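Local coordinates for immunomodulatory active chitinase (Trichuris suis, PDB 6G9C), which probably binds and hydrolyses chitin as a secreted family 18 glycosyl hydrolase, and displays immunomodulatory properties in inflammatory lung disease, at residues 123-137 and 162-174. Numbering follows the deposited sequence.
With EDO (1,2-ethanediol), chain F.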
loop_
_atom_site.group_PDB
_atom_site.type_symbol
_atom_site.label_atom_id
_atom_site.label_comp_id
_atom_site.label_asym_id
_atom_site.label_seq_id
_atom_site.Cartn_x
_atom_site.Cartn_y
_atom_site.Cartn_z
ATOM N N ALA A 123 -2.306 9.642 30.981
ATOM C CA ALA A 123 -1.788 10.982 30.754
ATOM C C ALA A 123 -1.174 11.607 32.002
ATOM O O ALA A 123 -0.567 12.678 31.896
ATOM C CB ALA A 123 -2.909 11.884 30.224
ATOM N N ALA A 124 -1.296 10.957 33.166
ATOM C CA ALA A 124 -0.986 11.611 34.437
ATOM C C ALA A 124 0.498 11.926 34.617
ATOM O O ALA A 124 0.837 12.840 35.381
ATOM C CB ALA A 124 -1.471 10.745 35.603
ATOM N N THR A 125 1.400 11.167 33.992
ATOM C CA THR A 125 2.834 11.368 34.182
ATOM C C THR A 125 3.568 11.163 32.861
ATOM O O THR A 125 3.087 10.456 31.970
ATOM C CB THR A 125 3.429 10.404 35.222
ATOM O OG1 THR A 125 3.327 9.061 34.730
ATOM C CG2 THR A 125 2.708 10.512 36.556
ATOM N N TYR A 126 4.758 11.770 32.759
ATOM C CA TYR A 126 5.619 11.561 31.594
ATOM C C TYR A 126 5.878 10.079 31.363
ATOM O O TYR A 126 5.795 9.592 30.227
ATOM C CB TYR A 126 6.957 12.299 31.759
ATOM C CG TYR A 126 7.811 12.213 30.511
ATOM C CD1 TYR A 126 7.612 13.096 29.453
ATOM C CD2 TYR A 126 8.773 11.223 30.367
ATOM C CE1 TYR A 126 8.366 13.014 28.296
ATOM C CE2 TYR A 126 9.535 11.131 29.203
ATOM C CZ TYR A 126 9.325 12.032 28.177
ATOM O OH TYR A 126 10.069 11.951 27.022
ATOM N N SER A 127 6.165 9.346 32.442
ATOM C CA SER A 127 6.447 7.916 32.354
ATOM C C SER A 127 5.288 7.159 31.706
ATOM O O SER A 127 5.483 6.345 30.797
ATOM C CB SER A 127 6.735 7.379 33.760
ATOM O OG SER A 127 7.421 6.146 33.714
ATOM N N ASN A 128 4.068 7.418 32.163
ATOM C CA ASN A 128 2.922 6.720 31.596
ATOM C C ASN A 128 2.714 7.104 30.135
ATOM O O ASN A 128 2.451 6.241 29.289
ATOM C CB ASN A 128 1.675 7.025 32.418
ATOM C CG ASN A 128 1.693 6.373 33.785
ATOM O OD1 ASN A 128 2.638 5.682 34.141
ATOM N ND2 ASN A 128 0.634 6.588 34.556
ATOM N N ARG A 129 2.838 8.396 29.815
ATOM C CA ARG A 129 2.612 8.834 28.444
ATOM C C ARG A 129 3.670 8.272 27.500
ATOM O O ARG A 129 3.364 7.924 26.352
ATOM C CB ARG A 129 2.576 10.364 28.375
ATOM C CG ARG A 129 1.490 10.997 29.250
ATOM C CD ARG A 129 1.400 12.503 29.039
ATOM N NE ARG A 129 2.650 13.193 29.388
ATOM C CZ ARG A 129 2.890 13.832 30.536
ATOM N NH1 ARG A 129 1.974 13.893 31.505
ATOM N NH2 ARG A 129 4.059 14.427 30.716
ATOM N N ALA A 130 4.918 8.169 27.966
ATOM C CA ALA A 130 5.990 7.644 27.123
ATOM C C ALA A 130 5.774 6.168 26.801
ATOM O O ALA A 130 6.051 5.725 25.679
ATOM C CB ALA A 130 7.347 7.849 27.805
ATOM N N LYS A 131 5.305 5.388 27.779
ATOM C CA LYS A 131 4.999 3.988 27.519
ATOM C C LYS A 131 3.909 3.865 26.465
ATOM O O LYS A 131 4.033 3.091 25.509
ATOM C CB LYS A 131 4.577 3.288 28.812
ATOM C CG LYS A 131 4.423 1.791 28.632
ATOM C CD LYS A 131 3.967 1.104 29.902
ATOM C CE LYS A 131 3.718 -0.374 29.640
ATOM N NZ LYS A 131 3.483 -1.142 30.892
ATOM N N PHE A 132 2.831 4.635 26.622
ATOM C CA PHE A 132 1.766 4.649 25.622
ATOM C C PHE A 132 2.285 5.074 24.251
ATOM O O PHE A 132 1.984 4.438 23.234
ATOM C CB PHE A 132 0.644 5.578 26.081
ATOM C CG PHE A 132 -0.304 5.964 24.987
ATOM C CD1 PHE A 132 -1.194 5.040 24.482
ATOM C CD2 PHE A 132 -0.298 7.245 24.456
ATOM C CE1 PHE A 132 -2.069 5.377 23.475
ATOM C CE2 PHE A 132 -1.172 7.591 23.448
ATOM C CZ PHE A 132 -2.065 6.653 22.955
ATOM N N ILE A 133 3.048 6.169 24.202
ATOM C CA ILE A 133 3.489 6.716 22.915
ATOM C C ILE A 133 4.379 5.718 22.172
ATOM O O ILE A 133 4.236 5.525 20.957
ATOM C CB ILE A 133 4.203 8.065 23.134
ATOM C CG1 ILE A 133 3.198 9.170 23.466
ATOM C CG2 ILE A 133 5.002 8.459 21.911
ATOM C CD1 ILE A 133 3.860 10.437 23.987
ATOM N N SER A 134 5.307 5.068 22.889
ATOM C CA SER A 134 6.153 4.049 22.263
ATOM C C SER A 134 5.315 2.898 21.726
ATOM O O SER A 134 5.550 2.410 20.612
ATOM C CB SER A 134 7.188 3.523 23.257
ATOM O OG SER A 134 8.132 4.528 23.579
ATOM N N SER A 135 4.329 2.453 22.510
ATOM C CA SER A 135 3.434 1.392 22.065
ATOM C C SER A 135 2.640 1.818 20.837
ATOM O O SER A 135 2.469 1.041 19.891
ATOM C CB SER A 135 2.490 1.006 23.201
ATOM O OG SER A 135 1.627 -0.042 22.804
ATOM N N LEU A 136 2.141 3.050 20.839
ATOM C CA LEU A 136 1.319 3.529 19.734
ATOM C C LEU A 136 2.137 3.660 18.453
ATOM O O LEU A 136 1.700 3.234 17.373
ATOM C CB LEU A 136 0.705 4.869 20.124
ATOM C CG LEU A 136 0.077 5.651 18.987
ATOM C CD1 LEU A 136 -1.194 4.942 18.525
ATOM C CD2 LEU A 136 -0.214 7.082 19.397
ATOM N N VAL A 137 3.332 4.248 18.554
ATOM C CA VAL A 137 4.158 4.460 17.368
ATOM C C VAL A 137 4.495 3.132 16.711
ATOM O O VAL A 137 4.425 2.991 15.477
ATOM C CB VAL A 137 5.422 5.259 17.731
ATOM C CG1 VAL A 137 6.538 4.942 16.769
ATOM C CG2 VAL A 137 5.113 6.736 17.706
ATOM N N ASN A 162 -2.342 17.746 31.502
ATOM C CA ASN A 162 -1.856 16.449 31.029
ATOM C C ASN A 162 -2.213 16.219 29.568
ATOM O O ASN A 162 -1.415 15.661 28.800
ATOM C CB ASN A 162 -2.433 15.347 31.908
ATOM C CG ASN A 162 -1.985 15.475 33.351
ATOM O OD1 ASN A 162 -0.902 16.000 33.627
ATOM N ND2 ASN A 162 -2.803 14.992 34.279
ATOM N N TYR A 163 -3.411 16.642 29.168
ATOM C CA TYR A 163 -3.841 16.432 27.785
ATOM C C TYR A 163 -2.928 17.174 26.813
ATOM O O TYR A 163 -2.543 16.635 25.765
ATOM C CB TYR A 163 -5.285 16.890 27.626
ATOM C CG TYR A 163 -5.849 16.665 26.241
ATOM C CD1 TYR A 163 -6.419 15.450 25.891
ATOM C CD2 TYR A 163 -5.820 17.676 25.288
ATOM C CE1 TYR A 163 -6.953 15.243 24.618
ATOM C CE2 TYR A 163 -6.349 17.478 24.019
ATOM C CZ TYR A 163 -6.907 16.264 23.691
ATOM O OH TYR A 163 -7.422 16.091 22.424
ATOM N N LEU A 164 -2.568 18.413 27.151
ATOM C CA LEU A 164 -1.669 19.190 26.305
ATOM C C LEU A 164 -0.282 18.562 26.254
ATOM O O LEU A 164 0.336 18.485 25.184
ATOM C CB LEU A 164 -1.588 20.626 26.819
ATOM C CG LEU A 164 -0.533 21.504 26.137
ATOM C CD1 LEU A 164 -0.886 21.661 24.668
ATOM C CD2 LEU A 164 -0.363 22.853 26.821
ATOM N N LEU A 165 0.226 18.115 27.407
ATOM C CA LEU A 165 1.517 17.431 27.438
ATOM C C LEU A 165 1.487 16.176 26.571
ATOM O O LEU A 165 2.395 15.937 25.765
ATOM C CB LEU A 165 1.888 17.082 28.875
ATOM C CG LEU A 165 2.412 18.240 29.731
ATOM C CD1 LEU A 165 2.363 17.884 31.214
ATOM C CD2 LEU A 165 3.821 18.677 29.312
ATOM N N LEU A 166 0.441 15.361 26.724
ATOM C CA LEU A 166 0.290 14.186 25.870
ATOM C C LEU A 166 0.369 14.563 24.388
ATOM O O LEU A 166 1.112 13.940 23.614
ATOM C CB LEU A 166 -1.032 13.484 26.186
ATOM C CG LEU A 166 -1.436 12.320 25.277
ATOM C CD1 LEU A 166 -0.445 11.181 25.391
ATOM C CD2 LEU A 166 -2.830 11.846 25.635
ATOM N N CYS A 167 -0.366 15.601 23.976
ATOM C CA CYS A 167 -0.367 15.974 22.560
ATOM C C CYS A 167 0.988 16.524 22.112
ATOM O O CYS A 167 1.459 16.196 21.017
ATOM C CB CYS A 167 -1.477 16.981 22.275
ATOM S SG CYS A 167 -3.128 16.279 22.406
ATOM N N GLN A 168 1.640 17.346 22.941
ATOM C CA GLN A 168 2.956 17.849 22.571
ATOM C C GLN A 168 3.959 16.707 22.441
ATOM O O GLN A 168 4.798 16.707 21.532
ATOM C CB GLN A 168 3.440 18.872 23.610
ATOM C CG GLN A 168 2.613 20.152 23.633
ATOM C CD GLN A 168 2.938 21.015 24.835
ATOM O OE1 GLN A 168 3.363 20.506 25.873
ATOM N NE2 GLN A 168 2.761 22.327 24.695
ATOM N N GLU A 169 3.887 15.722 23.348
ATOM C CA GLU A 169 4.836 14.610 23.318
ATOM C C GLU A 169 4.564 13.652 22.151
ATOM O O GLU A 169 5.512 13.099 21.573
ATOM C CB GLU A 169 4.809 13.873 24.657
ATOM C CG GLU A 169 5.453 14.708 25.796
ATOM C CD GLU A 169 5.054 14.266 27.200
ATOM O OE1 GLU A 169 4.559 13.133 27.374
ATOM O OE2 GLU A 169 5.238 15.069 28.140
ATOM N N ILE A 170 3.289 13.427 21.803
ATOM C CA ILE A 170 2.972 12.612 20.619
ATOM C C ILE A 170 3.613 13.217 19.377
ATOM O O ILE A 170 4.319 12.535 18.622
ATOM C CB ILE A 170 1.449 12.462 20.431
ATOM C CG1 ILE A 170 0.852 11.467 21.436
ATOM C CG2 ILE A 170 1.103 12.008 18.958
ATOM C CD1 ILE A 170 -0.677 11.608 21.610
ATOM N N LEU A 171 3.385 14.515 19.153
ATOM C CA LEU A 171 3.941 15.154 17.965
ATOM C C LEU A 171 5.459 15.073 17.965
ATOM O O LEU A 171 6.067 14.761 16.934
ATOM C CB LEU A 171 3.471 16.608 17.861
ATOM C CG LEU A 171 4.078 17.401 16.695
ATOM C CD1 LEU A 171 3.669 16.810 15.345
ATOM C CD2 LEU A 171 3.710 18.869 16.766
ATOM N N ALA A 172 6.089 15.325 19.121
ATOM C CA ALA A 172 7.544 15.250 19.206
ATOM C C ALA A 172 8.046 13.868 18.808
ATOM O O ALA A 172 9.044 13.744 18.083
ATOM C CB ALA A 172 8.012 15.602 20.625
ATOM N N LYS A 173 7.386 12.816 19.298
ATOM C CA LYS A 173 7.787 11.462 18.926
ATOM C C LYS A 173 7.590 11.226 17.439
ATOM O O LYS A 173 8.450 10.622 16.780
ATOM C CB LYS A 173 6.991 10.425 19.714
ATOM C CG LYS A 173 7.454 8.993 19.478
ATOM C CD LYS A 173 8.858 8.797 20.040
ATOM C CE LYS A 173 9.140 7.340 20.372
ATOM N NZ LYS A 173 10.584 6.977 20.263
ATOM N N PHE A 174 6.456 11.689 16.898
ATOM C CA PHE A 174 6.181 11.502 15.471
ATOM C C PHE A 174 7.271 12.159 14.630
ATOM O O PHE A 174 7.742 11.585 13.639
ATOM C CB PHE A 174 4.798 12.069 15.106
ATOM C CG PHE A 174 3.623 11.188 15.512
ATOM C CD1 PHE A 174 3.806 10.052 16.294
ATOM C CD2 PHE A 174 2.329 11.499 15.095
ATOM C CE1 PHE A 174 2.722 9.250 16.654
ATOM C CE2 PHE A 174 1.244 10.703 15.459
ATOM C CZ PHE A 174 1.445 9.583 16.247
HETATM C C1 EDO F . 6.255 12.290 36.316
HETATM O O1 EDO F . 7.081 11.906 35.213
HETATM C C2 EDO F . 5.879 13.751 36.166
HETATM O O2 EDO F . 5.318 13.934 34.868
HETATM O O HOH W 1 1.720 15.358 34.161
#
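Two neighbouring outer helices of the family 18 TIM barrel, 126-142 and 160-181, pack here through R129 and E169, their segment axes 10.4 Å apart and inclined at 41°. R129 fits as a knob among N162, L165, L166 and E169. Bent at chi3 (-61°), its chain lays the guanidinium side-on to the carboxylate. R129 NE gives E169 OE1 a nearly straight bond of 2.8 Å. R129 NH2 reaches the syn lone pair of E169 OE2 at 2.9 Å, less straight and tilted from the guanidinium plane. The two planes are twisted 45° apart. L165 CB sits over the centre of one guanidinium face, and the T125-Y126 backbone lies against the other. R129 NH1 donates to A123 O (2.8 Å), in the guanidinium plane, and also to a water that bridges A124 O and N162 OD1. E169 OE2 additionally meets the edge of the Y126 ring at CD1 (3.4 Å). Farther along, I133 carries the apolar part: CD1 rests on E169 CB, CG1 faces I170 CG1, and CG2 presses against K173 CG (3.5 Å). V137 CG2 then touches the F174 ring edge at CE1 (3.6 Å). Beneath, L166 and F174 reach the barrel strand 147-151, and K173 NZ forms a salt bridge with E176. Bonds from all three nitrogens fix R129 in rotation and join A123 to the neighbouring helix, and E169 probably balances its buried charge.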